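Local coordinates for protein pyruvate carboxylase n-terminal domain (Aquifex aeolicus, PDB 1ULZ) that serves as the biotin carboxylase subunit of pyruvate carboxylase, a two-chain assembly of the ATP-grasp family, at residues Ile365-Ala370 and Ala386-Trp391; Glu295-Glu300 and Ala333-Ile338; Val29-Glu34 and Tyr49-Asp54; Leu84-Glu89 and Asn289-Val294. The protein carries 1 engineered substitution. One frame throughout, in Å; residues are numbered along the deposited sequence.

Contact 1: Ile365-Ala370 and Ala386-Trp391; sequences IRVEHA and AKLITW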
# COMPACT_ATOMS: atom_id res chain seq x y z
N ILE A 365 0.69 4.22 -0.91
CA ILE A 365 1.05 3.88 -2.28
C ILE A 365 0.86 2.40 -2.57
O ILE A 365 1.32 1.55 -1.80
CB ILE A 365 2.52 4.25 -2.58
CG1 ILE A 365 2.71 5.77 -2.47
CG2 ILE A 365 2.92 3.75 -3.97
CD1 ILE A 365 4.14 6.20 -2.68
N ARG A 366 0.19 2.10 -3.67
CA ARG A 366 -0.05 0.73 -4.09
C ARG A 366 0.30 0.57 -5.57
O ARG A 366 -0.02 1.43 -6.39
CB ARG A 366 -1.52 0.36 -3.87
CG ARG A 366 -1.92 -1.01 -4.41
CD ARG A 366 -3.37 -1.33 -4.09
NE ARG A 366 -3.84 -2.53 -4.78
CZ ARG A 366 -5.07 -3.01 -4.71
NH1 ARG A 366 -5.99 -2.39 -3.97
NH2 ARG A 366 -5.39 -4.12 -5.37
N VAL A 367 0.97 -0.53 -5.90
CA VAL A 367 1.35 -0.77 -7.28
C VAL A 367 0.87 -2.13 -7.77
O VAL A 367 1.09 -3.15 -7.11
CB VAL A 367 2.90 -0.70 -7.46
CG1 VAL A 367 3.26 -0.93 -8.92
CG2 VAL A 367 3.43 0.64 -6.97
N GLU A 368 0.19 -2.13 -8.91
CA GLU A 368 -0.31 -3.35 -9.54
C GLU A 368 0.48 -3.54 -10.84
O GLU A 368 0.28 -2.81 -11.80
CB GLU A 368 -1.80 -3.21 -9.89
CG GLU A 368 -2.76 -3.13 -8.71
CD GLU A 368 -2.86 -4.43 -7.92
OE1 GLU A 368 -2.89 -5.52 -8.54
OE2 GLU A 368 -2.93 -4.36 -6.68
N HIS A 369 1.39 -4.51 -10.88
CA HIS A 369 2.18 -4.71 -12.09
C HIS A 369 2.80 -6.10 -12.24
O HIS A 369 2.81 -6.90 -11.31
CB HIS A 369 3.31 -3.67 -12.17
CG HIS A 369 4.42 -3.93 -11.20
ND1 HIS A 369 5.68 -3.38 -11.36
CD2 HIS A 369 4.48 -4.69 -10.09
CE1 HIS A 369 6.47 -3.81 -10.39
NE2 HIS A 369 5.76 -4.61 -9.60
N ALA A 370 3.33 -6.35 -13.43
CA ALA A 370 3.99 -7.61 -13.75
C ALA A 370 5.33 -7.28 -14.41
O ALA A 370 5.97 -8.14 -15.01
CB ALA A 370 3.13 -8.42 -14.71
N ALA A 386 2.09 -0.76 -15.76
CA ALA A 386 1.69 -0.83 -14.37
C ALA A 386 0.51 0.09 -14.06
O ALA A 386 0.17 0.96 -14.85
CB ALA A 386 2.86 -0.47 -13.46
N LYS A 387 -0.10 -0.13 -12.90
CA LYS A 387 -1.20 0.71 -12.44
C LYS A 387 -0.76 1.26 -11.09
O LYS A 387 -0.62 0.51 -10.13
CB LYS A 387 -2.49 -0.09 -12.27
CG LYS A 387 -3.08 -0.60 -13.57
CD LYS A 387 -4.46 -1.20 -13.37
CE LYS A 387 -4.43 -2.37 -12.40
NZ LYS A 387 -5.71 -3.14 -12.44
N LEU A 388 -0.53 2.57 -11.05
CA LEU A 388 -0.10 3.24 -9.82
C LEU A 388 -1.32 3.85 -9.13
O LEU A 388 -2.04 4.65 -9.72
CB LEU A 388 0.91 4.33 -10.15
CG LEU A 388 1.42 5.18 -8.98
CD1 LEU A 388 2.14 4.30 -7.96
CD2 LEU A 388 2.34 6.26 -9.52
N ILE A 389 -1.54 3.46 -7.88
CA ILE A 389 -2.67 3.96 -7.10
C ILE A 389 -2.20 4.58 -5.79
O ILE A 389 -1.41 3.99 -5.06
CB ILE A 389 -3.66 2.81 -6.77
CG1 ILE A 389 -4.05 2.07 -8.05
CG2 ILE A 389 -4.89 3.37 -6.08
CD1 ILE A 389 -3.35 0.76 -8.23
N THR A 390 -2.70 5.78 -5.49
CA THR A 390 -2.34 6.47 -4.25
C THR A 390 -3.59 6.84 -3.45
O THR A 390 -4.61 7.23 -4.02
CB THR A 390 -1.54 7.77 -4.52
OG1 THR A 390 -2.30 8.66 -5.35
CG2 THR A 390 -0.21 7.45 -5.20
N TRP A 391 -3.49 6.71 -2.13
CA TRP A 391 -4.61 7.05 -1.25
C TRP A 391 -4.19 8.13 -0.25
O TRP A 391 -3.04 8.16 0.19
CB TRP A 391 -5.07 5.81 -0.46
CG TRP A 391 -6.15 6.14 0.52
CD1 TRP A 391 -7.50 6.11 0.30
CD2 TRP A 391 -5.98 6.67 1.84
NE1 TRP A 391 -8.17 6.60 1.39
CE2 TRP A 391 -7.26 6.95 2.35
CE3 TRP A 391 -4.86 6.95 2.64
CZ2 TRP A 391 -7.46 7.49 3.62
CZ3 TRP A 391 -5.06 7.48 3.90
CH2 TRP A 391 -6.35 7.75 4.38
O HOH W 1 -5.04 -5.24 -10.45
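Ile365 faces Thr390 in an antiparallel strand pair of the biotin carboxylase C-terminal region, an outermost pair, within this chain, of a large sheet. Ile365 CG2 meets Leu388 CD1 at 4.1 Å. Arg366 and Ile389 form a hydrogen-bonded pair: Arg366 N reaches Ile389 O at 2.8 Å, and Ile389 N answers to Arg366 O. The Arg366 chain is extended and lies over the same sheet face as Glu368. Its NE and NH2 both grip one oxygen, Glu368 OE2, which lies in the guanidinium plane. Arg366 NH1 has a second carboxylate partner, Glu300. Val367 turns to the face of Ile365. Its CG2 touches Leu388 CD1 at 4.0 Å. With CG anti to the backbone N (chi1 177°), Leu388 brings this methyl to both residues. Glu368 exchanges two backbone hydrogen bonds with Lys387, and its CB rests 3.7 Å from Lys387 CE. Lys387 NZ binds Val294 O and Glu12. The ring of His369 is held by Tyr357 and stacks on Tyr358 of the second subunit, while its CB lies 3.5 Å from Ala386 CB. Between the charged tips of Glu368 and Lys387 sits a water, donating to Glu368 OE1 at 2.9 Å and accepting from Lys387 NZ at 3.0 Å.

Contact 2: Glu295-Glu300 and Ala333-Ile338; sequences EHPVSE and AIECRI
Val298 and Glu335 meet at the middle of this contact, where the first turn of helix 296-303 packs on strand 333-338. The helix belongs to the ATP-grasp family region and the strand lies in the biotin carboxylase C-terminal one. Val298 CG1 is anti to its carbonyl carbon (chi1 -68°) and presses on Glu335 CB at 3.6 Å. The two side chains cross at about a right angle. Val298 CB also meets Ala333 CB at 3.9 Å. Glu335 stands fully extended, with CG anti to the backbone N (chi1 180°). This carries its carboxylate to the start of the helix. There the oxygens meet carbon: Glu335 OE1 lies 3.3 Å from Glu295 CB, and Glu335 OE2 lies 3.7 Å from Pro297 CG. Glu335 OE2 is buried without a hydrogen-bond partner in the model. Glu295 OE2 and Arg337 NH2 form a salt bridge at 3.1 Å. The carboxylate comes to the edge of the guanidinium, near its plane, but the two flat groups are turned 68° apart. Each has a further charged partner: Lys236 for Glu295 OE1 and Glu239 for Arg337 NE. Both lie on strand 235-241. That strand flanks strand 332-339 on one side, and strand 384-392 flanks it on the other. Helix 296-303 covers the sheet face bearing Ala333 and Glu335, while Ile334 and Cys336 turn to helices 395-407 and 418-426.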
# COMPACT_ATOMS: atom_id res chain seq x y z
N GLU A 295 -9.90 -0.69 -13.17
CA GLU A 295 -9.66 0.27 -12.10
C GLU A 295 -10.28 -0.05 -10.74
O GLU A 295 -10.48 0.85 -9.92
CB GLU A 295 -10.07 1.68 -12.56
CG GLU A 295 -11.53 1.85 -12.99
CD GLU A 295 -11.79 1.50 -14.46
OE1 GLU A 295 -12.58 2.22 -15.10
OE2 GLU A 295 -11.23 0.52 -14.98
N HIS A 296 -10.56 -1.32 -10.47
CA HIS A 296 -11.15 -1.70 -9.19
C HIS A 296 -10.35 -1.29 -7.94
O HIS A 296 -10.94 -1.03 -6.89
CB HIS A 296 -11.40 -3.21 -9.12
CG HIS A 296 -10.15 -4.04 -9.02
ND1 HIS A 296 -9.45 -4.48 -10.12
CD2 HIS A 296 -9.50 -4.53 -7.94
CE1 HIS A 296 -8.42 -5.21 -9.72
NE2 HIS A 296 -8.43 -5.25 -8.40
N PRO A 297 -9.01 -1.21 -8.04
CA PRO A 297 -8.22 -0.83 -6.87
C PRO A 297 -8.59 0.46 -6.14
O PRO A 297 -8.48 0.51 -4.91
CB PRO A 297 -6.79 -0.78 -7.42
CG PRO A 297 -6.80 -1.86 -8.44
CD PRO A 297 -8.12 -1.60 -9.15
N VAL A 298 -9.03 1.51 -6.85
CA VAL A 298 -9.37 2.75 -6.14
C VAL A 298 -10.55 2.57 -5.21
O VAL A 298 -10.59 3.15 -4.13
CB VAL A 298 -9.66 3.94 -7.10
CG1 VAL A 298 -8.37 4.36 -7.81
CG2 VAL A 298 -10.74 3.57 -8.11
N SER A 299 -11.52 1.76 -5.62
CA SER A 299 -12.68 1.49 -4.77
C SER A 299 -12.23 0.68 -3.56
O SER A 299 -12.72 0.89 -2.45
CB SER A 299 -13.74 0.71 -5.54
OG SER A 299 -14.24 1.49 -6.62
N GLU A 300 -11.29 -0.23 -3.76
CA GLU A 300 -10.78 -1.05 -2.67
C GLU A 300 -10.10 -0.15 -1.63
O GLU A 300 -10.27 -0.33 -0.43
CB GLU A 300 -9.79 -2.10 -3.18
CG GLU A 300 -10.43 -3.24 -3.98
CD GLU A 300 -9.44 -4.30 -4.45
OE1 GLU A 300 -9.88 -5.40 -4.84
OE2 GLU A 300 -8.22 -4.04 -4.45
N ALA A 333 -8.78 7.99 -3.49
CA ALA A 333 -7.77 7.20 -4.16
C ALA A 333 -7.73 7.57 -5.64
O ALA A 333 -8.77 7.81 -6.26
CB ALA A 333 -8.07 5.71 -4.02
N ILE A 334 -6.52 7.63 -6.18
CA ILE A 334 -6.34 7.95 -7.59
C ILE A 334 -5.52 6.86 -8.25
O ILE A 334 -4.59 6.33 -7.64
CB ILE A 334 -5.57 9.28 -7.76
CG1 ILE A 334 -6.30 10.41 -7.02
CG2 ILE A 334 -5.43 9.59 -9.24
CD1 ILE A 334 -5.51 11.69 -6.95
N GLU A 335 -5.87 6.52 -9.48
CA GLU A 335 -5.12 5.51 -10.22
C GLU A 335 -4.72 6.05 -11.59
O GLU A 335 -5.56 6.56 -12.34
CB GLU A 335 -5.92 4.22 -10.42
CG GLU A 335 -5.14 3.16 -11.20
CD GLU A 335 -5.94 1.89 -11.48
OE1 GLU A 335 -6.73 1.89 -12.45
OE2 GLU A 335 -5.78 0.90 -10.74
N CYS A 336 -3.44 5.93 -11.90
CA CYS A 336 -2.91 6.38 -13.18
C CYS A 336 -2.37 5.18 -13.94
O CYS A 336 -1.66 4.34 -13.39
CB CYS A 336 -1.77 7.37 -12.97
SG CYS A 336 -2.25 8.89 -12.19
N ARG A 337 -2.72 5.10 -15.22
CA ARG A 337 -2.24 4.00 -16.04
C ARG A 337 -0.88 4.32 -16.65
O ARG A 337 -0.73 5.28 -17.40
CB ARG A 337 -3.27 3.67 -17.12
CG ARG A 337 -4.65 3.42 -16.54
CD ARG A 337 -5.52 2.56 -17.43
NE ARG A 337 -6.85 2.40 -16.87
CZ ARG A 337 -7.81 1.65 -17.42
NH1 ARG A 337 -7.56 0.98 -18.54
NH2 ARG A 337 -9.00 1.58 -16.84
N ILE A 338 0.10 3.52 -16.28
CA ILE A 338 1.46 3.67 -16.77
C ILE A 338 1.53 2.78 -18.01
O ILE A 338 1.70 1.56 -17.90
CB ILE A 338 2.48 3.16 -15.73
CG1 ILE A 338 2.16 3.75 -14.35
CG2 ILE A 338 3.90 3.53 -16.17
CD1 ILE A 338 2.40 5.23 -14.24

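Contact 3: Val29-Glu34 and Tyr49-Asp54; sequences VAIYNE and YMIGTD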
# COMPACT_ATOMS: atom_id res chain seq x y z
N VAL A 29 -3.33 -22.15 -11.76
CA VAL A 29 -2.86 -22.63 -13.05
C VAL A 29 -2.84 -21.46 -14.03
O VAL A 29 -3.85 -20.77 -14.20
CB VAL A 29 -3.77 -23.73 -13.64
CG1 VAL A 29 -3.26 -24.14 -15.02
CG2 VAL A 29 -3.80 -24.95 -12.72
N ALA A 30 -1.69 -21.25 -14.65
CA ALA A 30 -1.52 -20.17 -15.61
C ALA A 30 -1.41 -20.69 -17.04
O ALA A 30 -0.96 -21.81 -17.27
CB ALA A 30 -0.27 -19.36 -15.26
N ILE A 31 -1.85 -19.88 -17.99
CA ILE A 31 -1.73 -20.21 -19.40
C ILE A 31 -1.00 -19.04 -20.05
O ILE A 31 -1.04 -17.91 -19.54
CB ILE A 31 -3.11 -20.41 -20.11
CG1 ILE A 31 -4.00 -19.19 -19.91
CG2 ILE A 31 -3.79 -21.66 -19.58
CD1 ILE A 31 -5.32 -19.27 -20.67
N TYR A 32 -0.33 -19.29 -21.17
CA TYR A 32 0.40 -18.24 -21.85
C TYR A 32 0.83 -18.65 -23.25
O TYR A 32 0.82 -19.83 -23.60
CB TYR A 32 1.66 -17.86 -21.06
CG TYR A 32 2.62 -19.01 -20.87
CD1 TYR A 32 2.32 -20.05 -20.01
CD2 TYR A 32 3.84 -19.03 -21.53
CE1 TYR A 32 3.21 -21.08 -19.81
CE2 TYR A 32 4.74 -20.07 -21.34
CZ TYR A 32 4.42 -21.09 -20.48
OH TYR A 32 5.32 -22.10 -20.24
N ASN A 33 1.22 -17.65 -24.04
CA ASN A 33 1.71 -17.90 -25.39
C ASN A 33 3.23 -17.93 -25.29
O ASN A 33 3.81 -17.37 -24.35
CB ASN A 33 1.27 -16.79 -26.34
CG ASN A 33 1.75 -17.02 -27.76
OD1 ASN A 33 2.93 -16.84 -28.07
ND2 ASN A 33 0.84 -17.43 -28.64
N GLU A 34 3.87 -18.57 -26.25
CA GLU A 34 5.33 -18.67 -26.24
C GLU A 34 6.01 -17.30 -26.18
O GLU A 34 7.07 -17.17 -25.57
CB GLU A 34 5.80 -19.44 -27.48
CG GLU A 34 7.31 -19.54 -27.61
CD GLU A 34 7.91 -18.33 -28.33
OE1 GLU A 34 9.10 -18.05 -28.09
OE2 GLU A 34 7.20 -17.69 -29.13
N TYR A 49 0.95 -23.49 -18.30
CA TYR A 49 0.99 -24.17 -19.58
C TYR A 49 0.94 -23.25 -20.79
O TYR A 49 0.12 -22.34 -20.87
CB TYR A 49 -0.16 -25.18 -19.69
CG TYR A 49 -0.16 -26.22 -18.59
CD1 TYR A 49 -0.79 -25.97 -17.38
CD2 TYR A 49 0.50 -27.43 -18.75
CE1 TYR A 49 -0.76 -26.90 -16.35
CE2 TYR A 49 0.53 -28.37 -17.74
CZ TYR A 49 -0.09 -28.10 -16.54
OH TYR A 49 -0.06 -29.02 -15.52
N MET A 50 1.86 -23.49 -21.72
CA MET A 50 1.95 -22.72 -22.95
C MET A 50 0.95 -23.35 -23.91
O MET A 50 1.08 -24.53 -24.25
CB MET A 50 3.37 -22.84 -23.52
CG MET A 50 3.58 -22.15 -24.85
SD MET A 50 5.22 -22.58 -25.51
CE MET A 50 4.83 -24.09 -26.35
N ILE A 51 -0.04 -22.58 -24.34
CA ILE A 51 -1.06 -23.08 -25.26
C ILE A 51 -1.41 -22.03 -26.30
O ILE A 51 -1.12 -20.84 -26.12
CB ILE A 51 -2.34 -23.46 -24.51
CG1 ILE A 51 -2.96 -22.21 -23.88
CG2 ILE A 51 -2.04 -24.50 -23.45
CD1 ILE A 51 -4.27 -22.44 -23.19
N GLY A 52 -2.05 -22.47 -27.38
CA GLY A 52 -2.45 -21.57 -28.44
C GLY A 52 -1.55 -21.67 -29.66
O GLY A 52 -0.40 -22.12 -29.57
N THR A 53 -2.07 -21.24 -30.81
CA THR A 53 -1.33 -21.27 -32.06
C THR A 53 -0.96 -19.85 -32.49
O THR A 53 -0.27 -19.66 -33.49
CB THR A 53 -2.14 -21.96 -33.18
OG1 THR A 53 -3.50 -21.48 -33.17
CG2 THR A 53 -2.14 -23.46 -32.97
N ASP A 54 -1.43 -18.87 -31.73
CA ASP A 54 -1.11 -17.47 -31.95
C ASP A 54 -1.40 -16.73 -30.64
O ASP A 54 -2.18 -17.20 -29.82
CB ASP A 54 -1.92 -16.89 -33.14
CG ASP A 54 -3.39 -16.71 -32.83
OD1 ASP A 54 -3.73 -15.97 -31.88
OD2 ASP A 54 -4.22 -17.30 -33.56
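Tyr49, Met50 and Tyr32 bury the most surface. Tyr49 meets the neighbouring strand by both backbone and ring. Its N donates to Ala30 O at 2.7 Å, and its O accepts from Tyr32 N at 3.1 Å. The ring edge, at CD1, lies 3.9 Å from Val29 CG1. Its hydroxyl is hydrogen-bonded to Glu47. Tyr32 holds CG between the backbone N and the carbonyl carbon (chi1 60°), which brings Tyr32 CE1 to 3.3 Å from Tyr49 C. Met50 CB sits over one face of that ring, 4.0 Å from its centroid and 25° off the normal, a CH-pi contact. The strands run parallel, as neighbours in a beta-alpha-beta unit with helix 40-44 between them. They belong to the Rossmann-like sheet of the N-terminal domain, where strand 47-50 is outermost within the chain. Leading away from the ring, Met50 SD reaches Glu34 CB at 3.8 Å. Ile51 N closes the pairing with a bond to Tyr32 O at 3.0 Å. On the face opposite the Tyr32 ring, Ile51 CD1 packs on Ile31 CG2 at 3.7 Å. This face is covered by helix 62-71, whose Leu68 touches both Ile31 and Tyr49. Asp54 OD1 caps the N of Asp57 at the turn into the next helix.

Contact 4: Leu84-Glu89 and Asn289-Val294; sequences LAENAE and NTRIQV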
# COMPACT_ATOMS: atom_id res chain seq x y z
N LEU A 84 -12.16 -13.56 -22.71
CA LEU A 84 -13.40 -14.32 -22.54
C LEU A 84 -14.22 -13.92 -21.31
O LEU A 84 -15.19 -14.60 -20.97
CB LEU A 84 -13.10 -15.82 -22.45
CG LEU A 84 -12.35 -16.49 -23.60
CD1 LEU A 84 -12.07 -17.93 -23.24
CD2 LEU A 84 -13.16 -16.40 -24.88
N ALA A 85 -13.84 -12.82 -20.66
CA ALA A 85 -14.52 -12.35 -19.45
C ALA A 85 -16.02 -12.16 -19.59
O ALA A 85 -16.79 -12.55 -18.71
CB ALA A 85 -13.89 -11.05 -18.97
N GLU A 86 -16.44 -11.54 -20.68
CA GLU A 86 -17.86 -11.29 -20.90
C GLU A 86 -18.41 -12.10 -22.06
O GLU A 86 -19.29 -11.66 -22.77
CB GLU A 86 -18.09 -9.80 -21.12
CG GLU A 86 -17.56 -8.93 -19.97
CD GLU A 86 -17.77 -7.45 -20.21
OE1 GLU A 86 -18.89 -6.97 -19.97
OE2 GLU A 86 -16.81 -6.78 -20.64
N ASN A 87 -17.88 -13.31 -22.22
CA ASN A 87 -18.31 -14.22 -23.27
C ASN A 87 -19.34 -15.16 -22.65
O ASN A 87 -18.98 -16.14 -21.99
CB ASN A 87 -17.11 -15.02 -23.78
CG ASN A 87 -17.43 -15.87 -24.99
OD1 ASN A 87 -18.34 -16.70 -24.96
ND2 ASN A 87 -16.69 -15.66 -26.07
N ALA A 88 -20.62 -14.86 -22.84
CA ALA A 88 -21.69 -15.67 -22.27
C ALA A 88 -21.58 -17.13 -22.67
O ALA A 88 -21.88 -18.02 -21.88
CB ALA A 88 -23.06 -15.11 -22.67
N GLU A 89 -21.12 -17.38 -23.89
CA GLU A 89 -20.97 -18.75 -24.38
C GLU A 89 -19.94 -19.54 -23.57
O GLU A 89 -20.19 -20.67 -23.16
CB GLU A 89 -20.56 -18.73 -25.86
CG GLU A 89 -20.60 -20.08 -26.54
CD GLU A 89 -20.18 -20.03 -28.01
OE1 GLU A 89 -20.17 -21.09 -28.66
OE2 GLU A 89 -19.84 -18.92 -28.51
N ASN A 289 -20.54 -3.58 -17.30
CA ASN A 289 -19.48 -4.55 -17.56
C ASN A 289 -19.72 -5.67 -16.53
O ASN A 289 -19.69 -5.43 -15.32
CB ASN A 289 -18.09 -3.94 -17.33
CG ASN A 289 -17.86 -2.68 -18.14
OD1 ASN A 289 -18.13 -2.63 -19.34
ND2 ASN A 289 -17.34 -1.64 -17.48
N THR A 290 -19.97 -6.87 -17.02
CA THR A 290 -20.23 -8.00 -16.14
C THR A 290 -18.93 -8.73 -15.84
O THR A 290 -18.77 -9.91 -16.17
CB THR A 290 -21.21 -8.98 -16.80
OG1 THR A 290 -20.67 -9.40 -18.06
CG2 THR A 290 -22.56 -8.30 -17.03
N ARG A 291 -18.01 -8.03 -15.19
CA ARG A 291 -16.69 -8.58 -14.88
C ARG A 291 -15.96 -7.65 -13.91
O ARG A 291 -16.48 -6.59 -13.55
CB ARG A 291 -15.87 -8.66 -16.16
CG ARG A 291 -15.74 -7.31 -16.86
CD ARG A 291 -14.68 -7.30 -17.95
NE ARG A 291 -14.74 -6.11 -18.79
CZ ARG A 291 -14.23 -4.92 -18.48
NH1 ARG A 291 -13.60 -4.73 -17.33
NH2 ARG A 291 -14.37 -3.91 -19.33
N ILE A 292 -14.76 -8.06 -13.50
CA ILE A 292 -13.95 -7.24 -12.62
C ILE A 292 -13.52 -6.03 -13.45
O ILE A 292 -13.33 -6.14 -14.67
CB ILE A 292 -12.68 -8.01 -12.12
CG1 ILE A 292 -11.93 -7.18 -11.08
CG2 ILE A 292 -11.75 -8.32 -13.29
CD1 ILE A 292 -12.72 -6.89 -9.83
N GLN A 293 -13.37 -4.88 -12.81
CA GLN A 293 -12.98 -3.68 -13.54
C GLN A 293 -11.47 -3.45 -13.46
O GLN A 293 -10.84 -3.76 -12.44
CB GLN A 293 -13.69 -2.45 -12.96
CG GLN A 293 -13.71 -1.28 -13.91
CD GLN A 293 -14.91 -1.32 -14.83
OE1 GLN A 293 -15.38 -2.39 -15.21
NE2 GLN A 293 -15.41 -0.14 -15.19
N VAL A 294 -10.89 -2.91 -14.52
CA VAL A 294 -9.46 -2.64 -14.53
C VAL A 294 -9.11 -1.75 -13.35
O VAL A 294 -8.17 -2.01 -12.61
CB VAL A 294 -9.00 -1.92 -15.82
CG1 VAL A 294 -7.51 -1.63 -15.75
CG2 VAL A 294 -9.31 -2.76 -17.04
O HOH W 2 -17.42 -12.24 -16.06
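Glu86 reaches across to Thr290 and Arg291 and divides its carboxylate between them. This joins the biotin carboxylase N-terminal region to the ATP-grasp region. Glu86 OE1 accepts from Thr290 N at 3.1 Å. Glu86 OE2 accepts from Arg291 NE at 2.9 Å, and this bond is also a salt bridge. Both donors stand above the carboxylate plane. The carboxylate and guanidinium planes are 78° apart. NE makes the bond, while the nearest NH nitrogen, Arg291 NH2, stays 4.0 Å from Glu86 OE2. Glu86 is extended beyond CG, and its stem crosses Thr290 and Arg291 at a slant: Glu86 CG is 3.7 Å from Thr290 OG1. Beside it, Ala85 CB touches Arg291 CD at 4.0 Å. A water ties the backbones together, donating to both Ala85 O and Thr290 O at 2.7 Å. In the next shell, Arg291 NH1 donates to Ile292 O at 3.0 Å, which helps hold that end of the guanidinium. Asn289 CB lies over the centre of one guanidinium face. Asn289 ND2 in turn binds Gln293 OE1 and, more strongly, Glu274. Thr290 is the centre of an inverse gamma turn, and Ala85 and Glu86 are the middle residues of a type I turn from Leu84 to Asn87. Asn87 is the N-cap of helix 88-96. The other loop links strand 283-289 to helix 296-303. Thr290 packs on helix 106-113, Ile292 on helix 307-315, and Leu84 on helix 62-71.

In the fold
Contacts 1 and 2 share one antiparallel sheet, since strands 384-392 and 332-339 are neighbours in it. Contact 4 runs on along the chain into contact 2. Contacts 2 and 4 each touch contact 1 through a charged side chain of it. These three are buried, and each includes a salt bridge. Contact 3 stands apart: its centre is about 26 Å from that of contact 1, and it is partly exposed. Backbone bonds carry contacts 1 and 3, one antiparallel and one parallel. Contact 2 relies on packing and a salt bridge. Contact 4 joins two loops by a carboxylate and a water.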